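Local coordinates for competence damage-inducible protein A (Enterobacter cloacae subsp. cloacae, PDB 5VU3) that is of unknown function but belongs to the CinA family of competence-damage proteins, some relatives of which probably act as nicotinamide mononucleotide deamidases, at residues 88-99 against 129-140. Sequence-based numbering, arbitrary orientation.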
loop_
_atom_site.group_PDB
_atom_site.type_symbol
_atom_site.label_atom_id
_atom_site.label_comp_id
_atom_site.label_asym_id
_atom_site.label_seq_id
_atom_site.Cartn_x
_atom_site.Cartn_y
_atom_site.Cartn_z
ATOM N N GLU A 88 -11.106 -8.602 16.208
ATOM C CA GLU A 88 -10.518 -9.808 15.637
ATOM C C GLU A 88 -11.455 -10.446 14.620
ATOM O O GLU A 88 -10.995 -11.087 13.665
ATOM C CB GLU A 88 -10.141 -10.781 16.754
ATOM C CG GLU A 88 -8.995 -10.237 17.608
ATOM C CD GLU A 88 -8.719 -11.064 18.837
ATOM O OE1 GLU A 88 -9.459 -10.915 19.829
ATOM O OE2 GLU A 88 -7.757 -11.859 18.811
ATOM N N GLN A 89 -12.765 -10.246 14.787
ATOM C CA GLN A 89 -13.725 -10.762 13.813
ATOM C C GLN A 89 -13.534 -10.104 12.453
ATOM O O GLN A 89 -13.528 -10.783 11.418
ATOM C CB GLN A 89 -15.154 -10.544 14.320
ATOM C CG GLN A 89 -15.553 -11.440 15.498
ATOM C CD GLN A 89 -15.161 -10.859 16.852
ATOM O OE1 GLN A 89 -14.454 -9.851 16.933
ATOM N NE2 GLN A 89 -15.627 -11.496 17.922
ATOM N N THR A 90 -13.350 -8.784 12.431
ATOM C CA THR A 90 -13.232 -8.090 11.152
ATOM C C THR A 90 -11.927 -8.438 10.446
ATOM O O THR A 90 -11.924 -8.668 9.234
ATOM C CB THR A 90 -13.362 -6.576 11.355
ATOM O OG1 THR A 90 -14.711 -6.265 11.718
ATOM C CG2 THR A 90 -13.024 -5.827 10.077
ATOM N N VAL A 91 -10.808 -8.506 11.180
ATOM C CA VAL A 91 -9.552 -8.807 10.497
ATOM C C VAL A 91 -9.523 -10.251 10.023
ATOM O O VAL A 91 -8.870 -10.563 9.020
ATOM C CB VAL A 91 -8.335 -8.483 11.381
ATOM C CG1 VAL A 91 -8.154 -6.971 11.491
ATOM C CG2 VAL A 91 -8.457 -9.138 12.747
ATOM N N THR A 92 -10.226 -11.155 10.716
ATOM C CA THR A 92 -10.360 -12.516 10.208
ATOM C C THR A 92 -10.989 -12.511 8.819
ATOM O O THR A 92 -10.501 -13.178 7.898
ATOM C CB THR A 92 -11.195 -13.362 11.171
ATOM O OG1 THR A 92 -10.466 -13.550 12.391
ATOM C CG2 THR A 92 -11.493 -14.728 10.554
ATOM N N GLU A 93 -12.076 -11.755 8.650
ATOM C CA GLU A 93 -12.745 -11.721 7.354
ATOM C C GLU A 93 -11.895 -10.990 6.325
ATOM O O GLU A 93 -11.856 -11.381 5.153
ATOM C CB GLU A 93 -14.127 -11.067 7.490
ATOM C CG GLU A 93 -15.094 -11.818 8.411
ATOM C CD GLU A 93 -16.424 -11.097 8.626
ATOM O OE1 GLU A 93 -16.648 -10.021 8.032
ATOM O OE2 GLU A 93 -17.255 -11.612 9.404
ATOM N N MET A 94 -11.212 -9.920 6.747
ATOM C CA MET A 94 -10.325 -9.199 5.838
ATOM C C MET A 94 -9.210 -10.101 5.334
ATOM O O MET A 94 -8.890 -10.100 4.137
ATOM C CB MET A 94 -9.720 -7.984 6.543
ATOM C CG MET A 94 -10.678 -6.832 6.803
ATOM S SD MET A 94 -9.839 -5.544 7.766
ATOM C CE MET A 94 -8.583 -4.951 6.619
ATOM N N ALA A 95 -8.599 -10.875 6.238
ATOM C CA ALA A 95 -7.469 -11.713 5.852
ATOM C C ALA A 95 -7.905 -12.836 4.917
ATOM O O ALA A 95 -7.195 -13.166 3.963
ATOM C CB ALA A 95 -6.787 -12.281 7.094
ATOM N N ALA A 96 -9.066 -13.439 5.181
ATOM C CA ALA A 96 -9.554 -14.510 4.321
ATOM C C ALA A 96 -9.843 -13.994 2.918
ATOM O O ALA A 96 -9.513 -14.647 1.921
ATOM C CB ALA A 96 -10.809 -15.143 4.931
ATOM N N SER A 97 -10.462 -12.821 2.822
ATOM C CA SER A 97 -10.845 -12.288 1.521
ATOM C C SER A 97 -9.622 -11.870 0.703
ATOM O O SER A 97 -9.522 -12.202 -0.484
ATOM C CB SER A 97 -11.798 -11.112 1.709
ATOM O OG SER A 97 -11.977 -10.408 0.493
ATOM N N ILE A 98 -8.682 -11.139 1.311
ATOM C CA ILE A 98 -7.534 -10.675 0.523
ATOM C C ILE A 98 -6.679 -11.856 0.080
ATOM O O ILE A 98 -6.102 -11.838 -1.013
ATOM C CB ILE A 98 -6.708 -9.626 1.294
ATOM C CG1 ILE A 98 -5.685 -8.950 0.368
ATOM C CG2 ILE A 98 -5.997 -10.244 2.501
ATOM C CD1 ILE A 98 -6.299 -8.204 -0.807
ATOM N N ARG A 99 -6.609 -12.907 0.897
ATOM C CA ARG A 99 -5.896 -14.114 0.498
ATOM C C ARG A 99 -6.500 -14.715 -0.768
ATOM O O ARG A 99 -5.774 -15.166 -1.662
ATOM C CB ARG A 99 -5.914 -15.116 1.656
ATOM C CG ARG A 99 -5.200 -16.414 1.380
ATOM C CD ARG A 99 -5.307 -17.378 2.552
ATOM N NE ARG A 99 -4.824 -18.704 2.177
ATOM C CZ ARG A 99 -5.597 -19.721 1.807
ATOM N NH1 ARG A 99 -6.916 -19.592 1.771
ATOM N NH2 ARG A 99 -5.043 -20.881 1.473
ATOM N N CYS A 129 -5.968 -4.497 15.878
ATOM C CA CYS A 129 -6.155 -5.937 15.739
ATOM C C CYS A 129 -5.431 -6.478 14.510
ATOM O O CYS A 129 -5.277 -5.793 13.493
ATOM C CB CYS A 129 -7.638 -6.315 15.668
ATOM S SG CYS A 129 -8.580 -5.897 17.147
ATOM N N PHE A 130 -4.993 -7.729 14.616
ATOM C CA PHE A 130 -4.189 -8.387 13.598
ATOM C C PHE A 130 -4.791 -9.741 13.267
ATOM O O PHE A 130 -5.297 -10.429 14.153
ATOM C CB PHE A 130 -2.741 -8.593 14.082
ATOM C CG PHE A 130 -2.030 -7.316 14.422
ATOM C CD1 PHE A 130 -2.187 -6.728 15.661
ATOM C CD2 PHE A 130 -1.198 -6.707 13.494
ATOM C CE1 PHE A 130 -1.530 -5.543 15.972
ATOM C CE2 PHE A 130 -0.547 -5.528 13.794
ATOM C CZ PHE A 130 -0.704 -4.949 15.034
ATOM N N ALA A 131 -4.730 -10.123 11.994
ATOM C CA ALA A 131 -5.043 -11.482 11.582
ATOM C C ALA A 131 -3.915 -12.004 10.703
ATOM O O ALA A 131 -3.414 -11.292 9.823
ATOM C CB ALA A 131 -6.384 -11.570 10.828
ATOM N N TRP A 132 -3.513 -13.248 10.952
ATOM C CA TRP A 132 -2.589 -13.965 10.085
ATOM C C TRP A 132 -3.302 -15.220 9.603
ATOM O O TRP A 132 -3.651 -16.085 10.411
ATOM C CB TRP A 132 -1.288 -14.330 10.809
ATOM C CG TRP A 132 -0.527 -13.178 11.438
ATOM C CD1 TRP A 132 0.523 -12.489 10.891
ATOM C CD2 TRP A 132 -0.742 -12.610 12.740
ATOM N NE1 TRP A 132 0.967 -11.522 11.771
ATOM C CE2 TRP A 132 0.212 -11.584 12.915
ATOM C CE3 TRP A 132 -1.640 -12.876 13.780
ATOM C CZ2 TRP A 132 0.278 -10.816 14.079
ATOM C CZ3 TRP A 132 -1.570 -12.112 14.934
ATOM C CH2 TRP A 132 -0.616 -11.100 15.076
ATOM N N ASN A 133 -3.540 -15.303 8.300
ATOM C CA ASN A 133 -4.144 -16.470 7.669
ATOM C C ASN A 133 -3.036 -17.200 6.920
ATOM O O ASN A 133 -2.481 -16.672 5.948
ATOM C CB ASN A 133 -5.288 -16.058 6.739
ATOM C CG ASN A 133 -5.989 -17.242 6.109
ATOM O OD1 ASN A 133 -5.349 -18.216 5.721
ATOM N ND2 ASN A 133 -7.313 -17.156 5.978
ATOM N N ILE A 134 -2.710 -18.403 7.376
ATOM C CA ILE A 134 -1.687 -19.233 6.758
ATOM C C ILE A 134 -2.383 -20.458 6.190
ATOM O O ILE A 134 -2.800 -21.348 6.940
ATOM C CB ILE A 134 -0.592 -19.635 7.755
ATOM C CG1 ILE A 134 0.235 -18.416 8.172
ATOM C CG2 ILE A 134 0.308 -20.677 7.133
ATOM C CD1 ILE A 134 1.085 -18.646 9.410
ATOM N N GLY A 135 -2.520 -20.508 4.870
ATOM C CA GLY A 135 -3.134 -21.667 4.235
ATOM C C GLY A 135 -4.563 -21.942 4.662
ATOM O O GLY A 135 -5.009 -23.091 4.595
ATOM N N GLY A 136 -5.299 -20.915 5.098
ATOM C CA GLY A 136 -6.674 -21.075 5.534
ATOM C C GLY A 136 -6.870 -21.121 7.038
ATOM O O GLY A 136 -8.014 -21.016 7.503
ATOM N N LYS A 137 -5.798 -21.280 7.802
ATOM C CA LYS A 137 -5.840 -21.301 9.258
ATOM C C LYS A 137 -5.481 -19.911 9.763
ATOM O O LYS A 137 -4.452 -19.355 9.366
ATOM C CB LYS A 137 -4.867 -22.360 9.785
ATOM C CG LYS A 137 -4.777 -22.550 11.294
ATOM C CD LYS A 137 -3.678 -23.581 11.608
ATOM C CE LYS A 137 -3.445 -23.789 13.105
ATOM N NZ LYS A 137 -4.305 -24.860 13.686
ATOM N N THR A 138 -6.326 -19.348 10.624
ATOM C CA THR A 138 -6.220 -17.949 11.019
ATOM C C THR A 138 -5.927 -17.818 12.505
ATOM O O THR A 138 -6.576 -18.465 13.333
ATOM C CB THR A 138 -7.503 -17.186 10.680
ATOM O OG1 THR A 138 -7.744 -17.265 9.269
ATOM C CG2 THR A 138 -7.378 -15.718 11.076
ATOM N N GLU A 139 -4.957 -16.968 12.834
ATOM C CA GLU A 139 -4.707 -16.525 14.195
ATOM C C GLU A 139 -4.884 -15.014 14.262
ATOM O O GLU A 139 -4.589 -14.299 13.301
ATOM C CB GLU A 139 -3.299 -16.905 14.662
ATOM C CG GLU A 139 -3.099 -16.691 16.149
ATOM C CD GLU A 139 -3.535 -17.883 16.974
ATOM O OE1 GLU A 139 -4.110 -18.838 16.400
ATOM O OE2 GLU A 139 -3.337 -17.845 18.209
ATOM N N THR A 140 -5.367 -14.526 15.403
ATOM C CA THR A 140 -5.620 -13.105 15.575
ATOM C C THR A 140 -5.050 -12.618 16.899
ATOM O O THR A 140 -4.763 -13.404 17.812
ATOM C CB THR A 140 -7.124 -12.784 15.523
ATOM O OG1 THR A 140 -7.792 -13.507 16.561
ATOM C CG2 THR A 140 -7.719 -13.168 14.170
HETATM O O HOH W 1 -8.673 -15.320 7.793
#
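Glu88, at the start of the helical segment 88-99, meets Thr140 of the beta hairpin 129-140: its side chain, extended beyond CG, slants across the threonine, whose OG1 donates to Glu88 OE2 over 2.8 Å. The hydroxyl meets that oxygen from above the carboxylate plane, 45° out of it. The Thr140 torsion (chi1 59°) sets OG1 between backbone N and carbonyl carbon, and turns CG2 to within 3.3 Å of Thr92 OG1. That hydroxyl donates back to Glu88 O, which also accepts from Thr92 N on the other face of its plane.

Between the ends the packing needs little room: Val91 CB and Ala95 CB lie 3.7 and 3.8 Å from Ala131 CB. Strands 127-134 and 137-144 are the last two of the five-stranded mixed sheet, 137-144 at its edge, and helix 88-101 packs on one face, where Ala95 also touches Ala109 of strand 106-112.

At the far end Arg99, extended from CG to NE, lays one guanidinium face over the type I' turn, with Gly136 N 3.5 Å above its centre and Gly135 C offset toward the rim. The neighbouring Asn133 amide is nearly parallel to the guanidinium, 8° apart, and its OD1 takes the Gly136 N-H in the carbonyl plane, an Asx motif that braces the turn. Arg99 NE is hydrogen-bonded to the backbone O of Asp105, in the loop before strand 106-112. Asn133 ND2 donates to a water that also bonds Thr92 O and Thr138 OG1, tying helix to both strands.

Carboxylate, amide and water thus give polar groups at the border partners around a small apolar middle, while the guanidinium lies face-on over the Gly135-Gly136 peptide, its rotation probably fixed in part by the Asp105 bond.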